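Local coordinates for Sts-2 protein (Mus musculus, PDB 3D4I) that acts as an acid-dependent phosphatase of the histidine phosphatase superfamily through this domain, in a T-cell regulator that interferes with CBL-mediated down-regulation of receptor tyrosine kinases, at residues A[12-18]-A[233-239]. Numbering follows the deposited sequence. Where two conformers were deposited one is given.
Sequences ILVIRHG and SLGMCFC. Unlike the reference sequence in segment 12-18: Ile15 (reference Val).
In the central sheet of this histidine phosphatase domain, Ile12 to Arg16 run antiparallel to Met236 to Cys239, and the RHG signature Arg16-His17-Gly18 begins at the last residue of the first strand. Ile12 pairs with Cys239 and Val14 with Cys237 through two backbone bonds each, Val14 N to Cys237 O being 2.9 Å; Arg16 N adds a bond to Gly235 O. Between them, Leu13 faces Phe238 and Ile15 faces Met236 as non-hydrogen-bonded pairs, all four apolar, as suits a buried face: Leu13 meets Leu82 of helix 69-85, while Met236 and Phe238 pack on Val255 and Pro254. With CG anti to the backbone N (chi1 -179°), Leu13 swings CD1 to 3.8 Å from Phe238 CD1, the two side chains crossing nearly at a right angle. Met236, in one of its two conformers, lies alongside Ile15, CG 3.8 Å from Ile15 CG1. Leu234 turns the chain with a left-handed backbone and presses CD1 tightly on Ile15 CG2, at 3.5 Å; its CD2 reaches Gly18 CA, also at 3.5 Å, a close approach over a residue with no side chain. In relatives the histidine of the RHG motif accepts the phosphoryl group and the arginine binds phosphate, roles probably kept here. His17 is steered by a straight bond, ND1 to Gly18 O (2.8 Å, 176°), and its CE1 sits 3.3 Å above one guanidinium face of Arg16, toward the rim. Arg16 gives NE to Ser203 OG and NH1 to His17 O, the latter from above the carbonyl plane; Ser233 OG is near NH1 but badly angled for a bond. With an alanine in place of Arg16, His17 O and Ser203 OG would probably each lose a partner, and CE1 of His17 the guanidinium it lies over. Ser233 O accepts a hydrogen bond from Asn263 ND2 of the second subunit.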
ATOM      1  N   ILE A  12     -19.083  13.611  11.299  1.00 19.97           N
ATOM      2  CA  ILE A  12     -17.799  14.275  11.047  1.00 18.82           C
ATOM      3  C   ILE A  12     -16.724  13.195  11.214  1.00 18.89           C
ATOM      4  O   ILE A  12     -16.619  12.588  12.277  1.00 18.85           O
ATOM      5  CB  ILE A  12     -17.545  15.435  12.024  1.00 20.33           C
ATOM      6  CG1 ILE A  12     -18.356  16.679  11.613  1.00 19.30           C
ATOM      7  CG2 ILE A  12     -16.021  15.785  12.116  1.00 18.87           C
ATOM      8  CD1 ILE A  12     -17.672  17.505  10.552  1.00 23.42           C
ATOM      9  N   LEU A  13     -15.974  12.939  10.143  1.00 17.36           N
ATOM     10  CA  LEU A  13     -15.003  11.847  10.117  1.00 16.00           C
ATOM     11  C   LEU A  13     -13.644  12.472   9.879  1.00 15.71           C
ATOM     12  O   LEU A  13     -13.355  12.982   8.790  1.00 14.99           O
ATOM     13  CB  LEU A  13     -15.341  10.822   9.021  1.00 16.59           C
ATOM     14  CG  LEU A  13     -14.401   9.606   8.908  1.00 14.52           C
ATOM     15  CD1 LEU A  13     -14.378   8.776  10.197  1.00 17.19           C
ATOM     16  CD2 LEU A  13     -14.858   8.747   7.707  1.00 16.07           C
ATOM     17  N   VAL A  14     -12.835  12.465  10.931  1.00 14.73           N
ATOM     18  CA  VAL A  14     -11.538  13.108  10.894  1.00 15.43           C
ATOM     19  C   VAL A  14     -10.565  12.007  10.546  1.00 15.66           C
ATOM     20  O   VAL A  14     -10.594  10.940  11.166  1.00 15.33           O
ATOM     21  CB  VAL A  14     -11.153  13.732  12.242  1.00 15.85           C
ATOM     22  CG1 VAL A  14      -9.795  14.443  12.116  1.00 15.40           C
ATOM     23  CG2 VAL A  14     -12.235  14.750  12.690  1.00 17.03           C
ATOM     24  N   ILE A  15      -9.748  12.282   9.534  1.00 15.61           N
ATOM     25  CA  ILE A  15      -8.898  11.296   8.882  1.00 15.01           C
ATOM     26  C   ILE A  15      -7.471  11.846   8.773  1.00 15.53           C
ATOM     27  O   ILE A  15      -7.254  12.936   8.203  1.00 16.16           O
ATOM     28  CB  ILE A  15      -9.436  10.974   7.451  1.00 15.08           C
ATOM     29  CG1 ILE A  15     -10.886  10.444   7.528  1.00 14.52           C
ATOM     30  CG2 ILE A  15      -8.574   9.872   6.757  1.00 14.45           C
ATOM     31  CD1 ILE A  15     -11.571  10.304   6.195  1.00 15.66           C
ATOM     32  N   ARG A  16      -6.502  11.064   9.256  1.00 15.63           N
ATOM     33  CA  ARG A  16      -5.100  11.421   9.109  1.00 15.84           C
ATOM     34  C   ARG A  16      -4.600  11.120   7.692  1.00 15.13           C
ATOM     35  O   ARG A  16      -4.995  10.126   7.063  1.00 14.98           O
ATOM     36  CB  ARG A  16      -4.216  10.723  10.155  1.00 16.17           C
ATOM     37  CG  ARG A  16      -2.804  11.351  10.267  1.00 20.18           C
ATOM     38  CD  ARG A  16      -1.800  10.195  10.501  1.00 27.83           C
ATOM     39  NE  ARG A  16      -0.422  10.599  10.784  1.00 24.94           N
ATOM     40  CZ  ARG A  16       0.610  10.319  10.000  1.00 29.71           C
ATOM     41  NH1 ARG A  16       0.452   9.646   8.826  1.00 23.59           N
ATOM     42  NH2 ARG A  16       1.820  10.727  10.397  1.00 32.25           N
ATOM     43  N   HIS A  17      -3.743  11.990   7.184  1.00 14.62           N
ATOM     44  CA  HIS A  17      -3.176  11.803   5.864  1.00 14.26           C
ATOM     45  C   HIS A  17      -2.413  10.466   5.789  1.00 14.40           C
ATOM     46  O   HIS A  17      -2.009   9.905   6.808  1.00 14.36           O
ATOM     47  CB  HIS A  17      -2.234  12.987   5.527  1.00 14.22           C
ATOM     48  CG  HIS A  17      -1.114  13.170   6.514  1.00 15.67           C
ATOM     49  ND1 HIS A  17      -0.009  12.346   6.557  1.00 14.37           N
ATOM     50  CD2 HIS A  17      -0.932  14.096   7.489  1.00 14.40           C
ATOM     51  CE1 HIS A  17       0.805  12.757   7.518  1.00 15.06           C
ATOM     52  NE2 HIS A  17       0.266  13.818   8.098  1.00 14.88           N
ATOM     53  N   GLY A  18      -2.195   9.988   4.576  1.00 13.27           N
ATOM     54  CA  GLY A  18      -1.367   8.800   4.336  1.00 14.28           C
ATOM     55  C   GLY A  18       0.111   9.009   4.574  1.00 14.45           C
ATOM     56  O   GLY A  18       0.578  10.119   4.916  1.00 14.61           O
ATOM     57  N   SER A 233      -1.313   6.194   9.733  1.00 18.66           N
ATOM     58  CA  SER A 233      -1.782   6.756   8.473  1.00 18.25           C
ATOM     59  C   SER A 233      -3.211   6.315   8.218  1.00 17.53           C
ATOM     60  O   SER A 233      -3.574   5.170   8.495  1.00 17.11           O
ATOM     61  CB  SER A 233      -0.870   6.304   7.329  1.00 18.59           C
ATOM     62  OG  SER A 233       0.399   6.906   7.499  1.00 18.06           O
ATOM     63  N   LEU A 234      -4.020   7.240   7.705  1.00 17.05           N
ATOM     64  CA  LEU A 234      -5.456   7.047   7.528  1.00 16.89           C
ATOM     65  C   LEU A 234      -6.211   6.703   8.832  1.00 17.15           C
ATOM     66  O   LEU A 234      -7.324   6.212   8.778  1.00 16.32           O
ATOM     67  CB  LEU A 234      -5.746   6.006   6.405  1.00 17.16           C
ATOM     68  CG  LEU A 234      -5.734   6.560   4.967  1.00 16.26           C
ATOM     69  CD1 LEU A 234      -6.883   7.535   4.775  1.00 16.08           C
ATOM     70  CD2 LEU A 234      -4.440   7.267   4.673  1.00 16.91           C
ATOM     71  N   GLY A 235      -5.602   6.965   9.999  1.00 17.67           N
ATOM     72  CA  GLY A 235      -6.296   6.748  11.280  1.00 17.72           C
ATOM     73  C   GLY A 235      -7.524   7.652  11.321  1.00 18.36           C
ATOM     74  O   GLY A 235      -7.483   8.746  10.775  1.00 18.24           O
ATOM     75  N   MET A 236      -8.625   7.188  11.929  1.00 18.27           N
ATOM     76  CA  MET A 236      -9.871   7.966  11.932  1.00 19.28           C
ATOM     77  C   MET A 236     -10.537   8.109  13.305  1.00 20.18           C
ATOM     78  O   MET A 236     -10.439   7.203  14.132  1.00 19.40           O
ATOM     79  CB  MET A 236     -10.873   7.324  10.966  1.00 18.74           C
ATOM     80  CG  MET A 236     -10.400   7.237   9.541  1.00 17.11           C
ATOM     81  SD  MET A 236     -11.616   6.389   8.533  1.00 22.95           S
ATOM     82  CE  MET A 236     -10.830   6.453   6.921  0.50 17.26           C
ATOM     83  N   CYS A 237     -11.213   9.249  13.509  1.00 21.72           N
ATOM     84  CA  CYS A 237     -12.062   9.535  14.681  1.00 21.42           C
ATOM     85  C   CYS A 237     -13.395   9.974  14.092  1.00 20.06           C
ATOM     86  O   CYS A 237     -13.408  10.865  13.253  1.00 20.43           O
ATOM     87  CB  CYS A 237     -11.493  10.731  15.478  1.00 20.05           C
ATOM     88  SG  CYS A 237     -12.383  11.080  16.993  1.00 28.97           S
ATOM     89  N   PHE A 238     -14.503   9.394  14.548  1.00 20.03           N
ATOM     90  CA  PHE A 238     -15.832   9.671  13.981  1.00 19.88           C
ATOM     91  C   PHE A 238     -16.781  10.231  15.058  1.00 20.77           C
ATOM     92  O   PHE A 238     -16.921   9.630  16.146  1.00 21.25           O
ATOM     93  CB  PHE A 238     -16.401   8.373  13.389  1.00 19.01           C
ATOM     94  CG  PHE A 238     -17.659   8.549  12.581  1.00 19.65           C
ATOM     95  CD1 PHE A 238     -17.771   9.565  11.637  1.00 20.57           C
ATOM     96  CD2 PHE A 238     -18.719   7.656  12.732  1.00 20.20           C
ATOM     97  CE1 PHE A 238     -18.931   9.729  10.874  1.00 21.93           C
ATOM     98  CE2 PHE A 238     -19.887   7.789  11.966  1.00 21.95           C
ATOM     99  CZ  PHE A 238     -19.992   8.835  11.033  1.00 23.00           C
ATOM    100  N   CYS A 239     -17.420  11.364  14.769  1.00 21.03           N
ATOM    101  CA  CYS A 239     -18.462  11.909  15.683  1.00 22.11           C
ATOM    102  C   CYS A 239     -19.779  12.013  14.960  1.00 21.75           C
ATOM    103  O   CYS A 239     -19.789  12.398  13.793  1.00 20.26           O
ATOM    104  CB  CYS A 239     -18.070  13.282  16.193  1.00 22.55           C
ATOM    105  SG  CYS A 239     -16.546  13.259  17.126  1.00 27.07           S
TER